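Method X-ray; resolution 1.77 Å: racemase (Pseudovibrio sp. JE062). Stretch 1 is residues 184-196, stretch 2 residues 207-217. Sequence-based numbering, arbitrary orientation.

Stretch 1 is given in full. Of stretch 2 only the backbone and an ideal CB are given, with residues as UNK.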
ATOM      1  N   ALA A 184       4.950  19.167  14.724  1.00 33.62           N
ATOM      2  CA  ALA A 184       6.213  19.888  14.826  1.00 33.60           C
ATOM      3  C   ALA A 184       5.914  21.299  14.331  1.00 34.02           C
ATOM      4  O   ALA A 184       5.317  21.467  13.270  1.00 35.03           O
ATOM      5  CB  ALA A 184       7.275  19.228  13.951  1.00 32.69           C
ATOM      6  N   ASP A 185       6.308  22.309  15.098  1.00 34.89           N
ATOM      7  CA  ASP A 185       6.046  23.690  14.704  1.00 35.65           C
ATOM      8  C   ASP A 185       7.173  24.303  13.880  1.00 35.24           C
ATOM      9  O   ASP A 185       7.236  25.525  13.730  1.00 36.43           O
ATOM     10  CB  ASP A 185       5.822  24.562  15.937  1.00 37.17           C
ATOM     11  CG  ASP A 185       7.013  24.558  16.872  1.00 39.07           C
ATOM     12  OD1 ASP A 185       8.161  24.480  16.379  1.00 39.79           O
ATOM     13  OD2 ASP A 185       6.799  24.643  18.101  1.00 40.91           O
ATOM     14  N   TRP A 186       8.056  23.466  13.345  1.00 33.56           N
ATOM     15  CA  TRP A 186       9.179  23.967  12.559  1.00 32.18           C
ATOM     16  C   TRP A 186       8.714  24.816  11.376  1.00 31.18           C
ATOM     17  O   TRP A 186       7.737  24.481  10.707  1.00 31.14           O
ATOM     18  CB  TRP A 186      10.036  22.806  12.035  1.00 31.42           C
ATOM     19  CG  TRP A 186      10.316  21.719  13.041  1.00 29.99           C
ATOM     20  CD1 TRP A 186      10.245  21.818  14.403  1.00 30.33           C
ATOM     21  CD2 TRP A 186      10.733  20.373  12.759  1.00 29.57           C
ATOM     22  NE1 TRP A 186      10.589  20.621  14.985  1.00 29.93           N
ATOM     23  CE2 TRP A 186      10.893  19.716  14.001  1.00 29.20           C
ATOM     24  CE3 TRP A 186      10.988  19.658  11.579  1.00 28.31           C
ATOM     25  CZ2 TRP A 186      11.298  18.377  14.098  1.00 28.62           C
ATOM     26  CZ3 TRP A 186      11.392  18.323  11.675  1.00 27.30           C
ATOM     27  CH2 TRP A 186      11.542  17.699  12.929  1.00 28.58           C
ATOM     28  N   SER A 187       9.411  25.921  11.132  1.00 30.13           N
ATOM     29  CA  SER A 187       9.090  26.794  10.008  1.00 29.15           C
ATOM     30  C   SER A 187       9.576  26.042   8.784  1.00 28.54           C
ATOM     31  O   SER A 187      10.226  25.007   8.918  1.00 28.96           O
ATOM     32  CB  SER A 187       9.837  28.126  10.126  1.00 29.89           C
ATOM     33  OG  SER A 187      11.238  27.947   9.994  1.00 29.50           O
ATOM     34  N   THR A 188       9.282  26.549   7.593  1.00 27.84           N
ATOM     35  CA  THR A 188       9.733  25.864   6.392  1.00 27.18           C
ATOM     36  C   THR A 188      11.260  25.861   6.309  1.00 26.72           C
ATOM     37  O   THR A 188      11.859  24.906   5.814  1.00 26.59           O
ATOM     38  CB  THR A 188       9.152  26.501   5.120  1.00 27.91           C
ATOM     39  OG1 THR A 188       9.623  27.847   4.996  1.00 28.29           O
ATOM     40  CG2 THR A 188       7.634  26.499   5.183  1.00 27.23           C
ATOM     41  N   LYS A 189      11.896  26.917   6.804  1.00 26.69           N
ATOM     42  CA  LYS A 189      13.350  26.963   6.774  1.00 26.75           C
ATOM     43  C   LYS A 189      13.946  25.893   7.686  1.00 25.96           C
ATOM     44  O   LYS A 189      14.981  25.305   7.372  1.00 24.66           O
ATOM     45  CB  LYS A 189      13.863  28.351   7.175  1.00 27.39           C
ATOM     46  CG  LYS A 189      14.425  29.127   5.993  1.00 29.95           C
ATOM     47  CD  LYS A 189      15.547  28.312   5.343  1.00 32.73           C
ATOM     48  CE  LYS A 189      15.845  28.731   3.909  1.00 31.73           C
ATOM     49  NZ  LYS A 189      16.842  27.791   3.303  1.00 33.94           N
ATOM     50  N   GLU A 190      13.278  25.631   8.802  1.00 25.99           N
ATOM     51  CA  GLU A 190      13.747  24.626   9.741  1.00 27.21           C
ATOM     52  C   GLU A 190      13.585  23.239   9.128  1.00 26.43           C
ATOM     53  O   GLU A 190      14.415  22.355   9.341  1.00 26.63           O
ATOM     54  CB  GLU A 190      12.961  24.715  11.054  1.00 28.94           C
ATOM     55  CG  GLU A 190      13.200  26.003  11.833  1.00 30.81           C
ATOM     56  CD  GLU A 190      12.380  26.068  13.108  1.00 31.22           C
ATOM     57  OE1 GLU A 190      11.135  26.048  13.023  1.00 33.06           O
ATOM     58  OE2 GLU A 190      12.982  26.133  14.195  1.00 32.75           O
ATOM     59  N   VAL A 191      12.505  23.052   8.372  1.00 24.27           N
ATOM     60  CA  VAL A 191      12.256  21.775   7.717  1.00 22.14           C
ATOM     61  C   VAL A 191      13.369  21.533   6.706  1.00 21.49           C
ATOM     62  O   VAL A 191      13.850  20.409   6.563  1.00 20.91           O
ATOM     63  CB  VAL A 191      10.889  21.766   6.989  1.00 21.92           C
ATOM     64  CG1 VAL A 191      10.733  20.480   6.175  1.00 21.27           C
ATOM     65  CG2 VAL A 191       9.768  21.876   8.010  1.00 22.01           C
ATOM     66  N   ALA A 192      13.778  22.591   6.012  1.00 20.78           N
ATOM     67  CA  ALA A 192      14.845  22.471   5.029  1.00 20.94           C
ATOM     68  C   ALA A 192      16.126  22.047   5.746  1.00 21.56           C
ATOM     69  O   ALA A 192      16.865  21.186   5.270  1.00 22.46           O
ATOM     70  CB  ALA A 192      15.055  23.790   4.320  1.00 20.07           C
ATOM     71  N   TYR A 193      16.374  22.668   6.894  1.00 23.29           N
ATOM     72  CA  TYR A 193      17.550  22.372   7.706  1.00 23.93           C
ATOM     73  C   TYR A 193      17.514  20.900   8.090  1.00 23.79           C
ATOM     74  O   TYR A 193      18.495  20.169   7.935  1.00 23.82           O
ATOM     75  CB  TYR A 193      17.539  23.235   8.974  1.00 25.68           C
ATOM     76  CG  TYR A 193      18.526  22.774  10.021  1.00 26.44           C
ATOM     77  CD1 TYR A 193      19.896  22.951   9.838  1.00 27.94           C
ATOM     78  CD2 TYR A 193      18.091  22.118  11.170  1.00 27.87           C
ATOM     79  CE1 TYR A 193      20.813  22.483  10.776  1.00 29.12           C
ATOM     80  CE2 TYR A 193      19.002  21.641  12.116  1.00 29.47           C
ATOM     81  CZ  TYR A 193      20.358  21.829  11.909  1.00 29.90           C
ATOM     82  OH  TYR A 193      21.264  21.354  12.827  1.00 33.12           O
ATOM     83  N   TYR A 194      16.356  20.484   8.585  1.00 23.05           N
ATOM     84  CA  TYR A 194      16.101  19.116   9.011  1.00 22.57           C
ATOM     85  C   TYR A 194      16.469  18.095   7.937  1.00 23.07           C
ATOM     86  O   TYR A 194      17.247  17.170   8.175  1.00 23.05           O
ATOM     87  CB  TYR A 194      14.617  19.000   9.361  1.00 21.90           C
ATOM     88  CG  TYR A 194      14.108  17.624   9.702  1.00 23.03           C
ATOM     89  CD1 TYR A 194      14.562  16.947  10.828  1.00 22.35           C
ATOM     90  CD2 TYR A 194      13.112  17.024   8.930  1.00 22.44           C
ATOM     91  CE1 TYR A 194      14.031  15.709  11.185  1.00 22.42           C
ATOM     92  CE2 TYR A 194      12.576  15.793   9.278  1.00 23.48           C
ATOM     93  CZ  TYR A 194      13.037  15.142  10.403  1.00 22.58           C
ATOM     94  OH  TYR A 194      12.493  13.930  10.753  1.00 22.93           O
ATOM     95  N   LEU A 195      15.900  18.267   6.751  1.00 21.26           N
ATOM     96  CA  LEU A 195      16.154  17.351   5.657  1.00 20.76           C
ATOM     97  C   LEU A 195      17.611  17.386   5.234  1.00 20.75           C
ATOM     98  O   LEU A 195      18.152  16.389   4.779  1.00 21.30           O
ATOM     99  CB  LEU A 195      15.238  17.687   4.480  1.00 20.63           C
ATOM    100  CG  LEU A 195      13.744  17.568   4.813  1.00 21.58           C
ATOM    101  CD1 LEU A 195      12.910  17.925   3.587  1.00 21.31           C
ATOM    102  CD2 LEU A 195      13.426  16.150   5.269  1.00 20.81           C
ATOM    103  N   ARG A 196      18.254  18.537   5.388  1.00 22.03           N
ATOM    104  CA  ARG A 196      19.656  18.642   5.020  1.00 23.34           C
ATOM    105  C   ARG A 196      20.500  17.827   5.989  1.00 23.04           C
ATOM    106  O   ARG A 196      21.489  17.200   5.595  1.00 23.07           O
ATOM    107  CB  ARG A 196      20.101  20.103   5.033  1.00 24.21           C
ATOM    108  CG  ARG A 196      19.675  20.866   3.799  1.00 27.36           C
ATOM    109  CD  ARG A 196      19.980  22.352   3.903  1.00 28.41           C
ATOM    110  NE  ARG A 196      19.680  23.022   2.645  1.00 27.86           N
ATOM    111  CZ  ARG A 196      20.288  22.733   1.501  1.00 29.96           C
ATOM    112  NH1 ARG A 196      21.228  21.796   1.473  1.00 29.22           N
ATOM    113  NH2 ARG A 196      19.951  23.362   0.383  1.00 30.75           N
ATOM    114  N   UNK A 207      18.845   6.465  -1.879  1.00 19.81           N
ATOM    115  CA  UNK A 207      17.764   7.376  -2.234  1.00 18.24           C
ATOM    116  C   UNK A 207      16.975   7.742  -0.989  1.00 16.07           C
ATOM    117  O   UNK A 207      16.769   6.904  -0.112  1.00 16.30           O
ATOM    118  CB  UNK A 207      16.847   6.753  -3.289  1.00 18.24           C
ATOM    119  N   UNK A 208      16.520   8.990  -0.920  1.00 15.09           N
ATOM    120  CA  UNK A 208      15.768   9.459   0.234  1.00 14.52           C
ATOM    121  C   UNK A 208      14.474  10.141  -0.166  1.00 14.67           C
ATOM    122  O   UNK A 208      14.488  11.129  -0.902  1.00 14.39           O
ATOM    123  CB  UNK A 208      16.623  10.418   1.065  1.00 14.52           C
ATOM    124  N   UNK A 209      13.366   9.608   0.337  1.00 14.80           N
ATOM    125  CA  UNK A 209      12.038  10.150   0.073  1.00 15.41           C
ATOM    126  C   UNK A 209      11.580  10.910   1.308  1.00 16.01           C
ATOM    127  O   UNK A 209      12.089  10.675   2.404  1.00 16.65           O
ATOM    128  CB  UNK A 209      11.046   9.045  -0.293  1.00 15.41           C
ATOM    129  N   UNK A 210      10.627  11.821   1.139  1.00 15.71           N
ATOM    130  CA  UNK A 210      10.139  12.603   2.272  1.00 15.68           C
ATOM    131  C   UNK A 210       8.617  12.709   2.315  1.00 17.52           C
ATOM    132  O   UNK A 210       7.975  13.014   1.305  1.00 16.05           O
ATOM    133  CB  UNK A 210      10.746  14.007   2.228  1.00 15.68           C
ATOM    134  N   UNK A 211       8.060  12.452   3.495  1.00 16.76           N
ATOM    135  CA  UNK A 211       6.623  12.522   3.737  1.00 17.50           C
ATOM    136  C   UNK A 211       6.407  13.752   4.605  1.00 18.25           C
ATOM    137  O   UNK A 211       6.817  13.777   5.768  1.00 19.06           O
ATOM    138  CB  UNK A 211       6.084  11.252   4.399  1.00 17.50           C
ATOM    139  N   UNK A 212       5.779  14.775   4.039  1.00 16.96           N
ATOM    140  CA  UNK A 212       5.542  16.012   4.772  1.00 17.38           C
ATOM    141  C   UNK A 212       4.269  15.967   5.618  1.00 16.37           C
ATOM    142  O   UNK A 212       3.941  16.924   6.319  1.00 17.85           O
ATOM    143  CB  UNK A 212       5.465  17.184   3.792  1.00 17.38           C
ATOM    144  N   UNK A 213       3.571  14.837   5.558  1.00 17.33           N
ATOM    145  CA  UNK A 213       2.354  14.618   6.330  1.00 16.93           C
ATOM    146  C   UNK A 213       1.295  15.714   6.283  1.00 17.01           C
ATOM    147  O   UNK A 213       0.702  16.063   7.308  1.00 16.34           O
ATOM    148  CB  UNK A 213       2.745  14.398   7.793  1.00 16.93           C
ATOM    149  N   UNK A 214       1.072  16.263   5.093  1.00 17.59           N
ATOM    150  CA  UNK A 214       0.037  17.266   4.894  1.00 17.03           C
ATOM    151  C   UNK A 214       0.126  18.491   5.796  1.00 18.56           C
ATOM    152  O   UNK A 214      -0.895  19.004   6.250  1.00 17.48           O
ATOM    153  CB  UNK A 214      -1.331  16.610   5.093  1.00 17.03           C
ATOM    154  N   UNK A 215       1.334  18.982   6.044  1.00 19.12           N
ATOM    155  CA  UNK A 215       1.472  20.147   6.909  1.00 21.11           C
ATOM    156  C   UNK A 215       1.306  21.474   6.167  1.00 20.14           C
ATOM    157  O   UNK A 215       1.253  22.522   6.798  1.00 20.96           O
ATOM    158  CB  UNK A 215       2.839  20.115   7.595  1.00 21.11           C
ATOM    159  N   UNK A 216       1.210  21.428   4.839  1.00 19.95           N
ATOM    160  CA  UNK A 216       1.070  22.653   4.038  1.00 19.63           C
ATOM    161  C   UNK A 216      -0.267  22.806   3.306  1.00 19.29           C
ATOM    162  O   UNK A 216      -0.968  21.829   3.070  1.00 18.58           O
ATOM    163  CB  UNK A 216       2.198  22.703   3.006  1.00 19.63           C
ATOM    164  N   UNK A 217      -0.603  24.041   2.934  1.00 19.81           N
ATOM    165  CA  UNK A 217      -1.844  24.322   2.212  1.00 18.66           C
ATOM    166  C   UNK A 217      -1.626  25.302   1.056  1.00 19.46           C
ATOM    167  O   UNK A 217      -2.466  25.411   0.160  1.00 20.02           O
ATOM    168  CB  UNK A 217      -2.893  24.881   3.175  1.00 18.66           C
TER

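Position 207 opens the strand. Its ideal CB has nothing of stretch 1 within reach, so the visible atoms set no preference. The residue is Asp207, whose OD2 is hydrogen-bonded elsewhere in the structure.

Position 208 has extended angles, and its CA-to-CB bond points toward stretch 1. The helix around Leu195 lies ahead, but the ideal CB touches nothing. A long, flexible, apolar side chain could bridge the gap; a short one could not. The residue is Met208, modelled as selenomethionine. With chi1 and chi2 both t, it reaches far enough to bring CE 3.7 Å from Leu195 O and 4.1 Å from Leu195 CD2.

Position 209 is out of reach of stretch 1, which leaves the choice open. It is Met209, also selenomethionine.

Position 210 points toward the helix again, as expected two residues along a strand. Its ideal CB is 4.6 Å from Leu195 CD2. Room is limited and the neighbour is apolar, so Val, Ile, Leu or Ala would be reasonable. It is Val210, with CG1 3.8 Å from Leu195 CD2.

Position 211 is out of reach. It is Asp211, whose OD1 accepts a hydrogen bond from the backbone N of position 213 at 2.8 Å.

At position 212 the strand has ended, and CA-to-CB points sideways. Val191 and Leu195 present methyl groups some way off. A large side chain, aromatic or long aliphatic, could reach them. It is Tyr212. Val191 CG1 meets the ring edge, 4.1 Å from Tyr212 CE1. Leu195 CD1 is 3.9 Å from Tyr212 CE1 and 3.3 Å from Tyr212 OH.

Positions 213 and 214 both have positive phi, where Gly, Asn or Asp are common. Neither reaches stretch 1. They are Leu213 and Tyr214, and both touch a crystal neighbour.

Position 215 points toward stretch 1. The loop before the helix offers the carbonyl oxygens of Ala184 and Trp186, so a long donor, Arg or Lys, would suit; Gln is possible. It is Arg215. Its NH2 donates a nearly straight hydrogen bond to Ala184 O at 2.7 Å and a weak one to Trp186 O at 3.3 Å. Both oxygens lie at the guanidinium edge, where the N-H bonds point. Val191 CG2 is 4.2 Å from Arg215 NE.

Position 216 points sideways, with the Thr188 methyl beyond reach of its CB. A large apolar residue such as Phe, Leu or Met could cover it. It is Phe216, with CE1 3.6 Å from Thr188 CG2.

Position 217 is out of reach and unconstrained here. It is Thr217.

Stretch 2, residues 207-217: DMMVDYLYRFT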
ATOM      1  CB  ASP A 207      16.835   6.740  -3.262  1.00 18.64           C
ATOM      2  CG  ASP A 207      17.271   7.008  -4.682  1.00 19.99           C
ATOM      3  OD1 ASP A 207      17.507   8.191  -5.005  1.00 21.85           O
ATOM      4  OD2 ASP A 207      17.366   6.048  -5.474  1.00 17.19           O
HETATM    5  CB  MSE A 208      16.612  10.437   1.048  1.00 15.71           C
HETATM    6  CG  MSE A 208      15.954  10.906   2.338  1.00 17.84           C
HETATM    7 SE   MSE A 208      17.174  11.932   3.434  1.00 31.04          SE
HETATM    8  CE  MSE A 208      16.163  13.527   3.690  1.00 20.83           C
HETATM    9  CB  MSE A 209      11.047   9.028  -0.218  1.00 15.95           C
HETATM   10  CG  MSE A 209      11.312   8.290  -1.531  1.00 17.50           C
HETATM   11 SE   MSE A 209      12.742   6.990  -1.510  1.00 24.11          SE
HETATM   12  CE  MSE A 209      11.936   5.702  -2.654  1.00 18.71           C
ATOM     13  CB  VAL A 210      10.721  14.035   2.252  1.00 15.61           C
ATOM     14  CG1 VAL A 210      10.307  14.782   3.518  1.00 16.58           C
ATOM     15  CG2 VAL A 210      12.242  13.979   2.136  1.00 16.53           C
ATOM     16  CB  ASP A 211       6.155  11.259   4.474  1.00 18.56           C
ATOM     17  CG  ASP A 211       4.676  11.296   4.848  1.00 17.20           C
ATOM     18  OD1 ASP A 211       3.988  12.288   4.533  1.00 19.05           O
ATOM     19  OD2 ASP A 211       4.201  10.319   5.462  1.00 17.08           O
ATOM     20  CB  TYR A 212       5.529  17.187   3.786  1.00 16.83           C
ATOM     21  CG  TYR A 212       6.865  17.390   3.098  1.00 15.66           C
ATOM     22  CD1 TYR A 212       7.838  18.225   3.645  1.00 14.95           C
ATOM     23  CD2 TYR A 212       7.170  16.717   1.920  1.00 15.94           C
ATOM     24  CE1 TYR A 212       9.086  18.385   3.031  1.00 14.73           C
ATOM     25  CE2 TYR A 212       8.403  16.864   1.302  1.00 15.10           C
ATOM     26  CZ  TYR A 212       9.361  17.699   1.860  1.00 16.04           C
ATOM     27  OH  TYR A 212      10.587  17.845   1.242  1.00 15.05           O
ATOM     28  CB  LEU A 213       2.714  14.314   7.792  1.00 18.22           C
ATOM     29  CG  LEU A 213       3.338  12.935   8.006  1.00 20.35           C
ATOM     30  CD1 LEU A 213       4.036  12.872   9.366  1.00 20.45           C
ATOM     31  CD2 LEU A 213       2.253  11.872   7.895  1.00 20.02           C
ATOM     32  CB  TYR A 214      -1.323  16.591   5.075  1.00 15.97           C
ATOM     33  CG  TYR A 214      -1.492  15.354   4.219  1.00 16.64           C
ATOM     34  CD1 TYR A 214      -1.668  15.458   2.842  1.00 14.84           C
ATOM     35  CD2 TYR A 214      -1.427  14.071   4.779  1.00 14.76           C
ATOM     36  CE1 TYR A 214      -1.775  14.333   2.044  1.00 15.21           C
ATOM     37  CE2 TYR A 214      -1.532  12.932   3.984  1.00 14.07           C
ATOM     38  CZ  TYR A 214      -1.705  13.075   2.612  1.00 16.62           C
ATOM     39  OH  TYR A 214      -1.790  11.969   1.804  1.00 14.60           O
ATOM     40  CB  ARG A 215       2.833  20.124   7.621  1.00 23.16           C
ATOM     41  CG  ARG A 215       4.019  20.289   6.701  1.00 26.52           C
ATOM     42  CD  ARG A 215       5.356  20.047   7.416  1.00 27.72           C
ATOM     43  NE  ARG A 215       5.675  21.033   8.451  1.00 27.60           N
ATOM     44  CZ  ARG A 215       5.410  20.880   9.747  1.00 29.68           C
ATOM     45  NH1 ARG A 215       4.812  19.779  10.184  1.00 29.86           N
ATOM     46  NH2 ARG A 215       5.762  21.820  10.616  1.00 28.48           N
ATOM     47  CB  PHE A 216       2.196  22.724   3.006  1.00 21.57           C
ATOM     48  CG  PHE A 216       3.568  22.746   3.605  1.00 22.99           C
ATOM     49  CD1 PHE A 216       3.967  23.796   4.425  1.00 23.78           C
ATOM     50  CD2 PHE A 216       4.476  21.730   3.329  1.00 22.74           C
ATOM     51  CE1 PHE A 216       5.259  23.836   4.963  1.00 24.66           C
ATOM     52  CE2 PHE A 216       5.763  21.758   3.858  1.00 24.58           C
ATOM     53  CZ  PHE A 216       6.156  22.818   4.679  1.00 25.15           C
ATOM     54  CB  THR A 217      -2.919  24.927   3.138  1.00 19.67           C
ATOM     55  OG1 THR A 217      -2.427  26.138   3.723  1.00 19.32           O
ATOM     56  CG2 THR A 217      -3.284  23.951   4.244  1.00 19.39           C
TER
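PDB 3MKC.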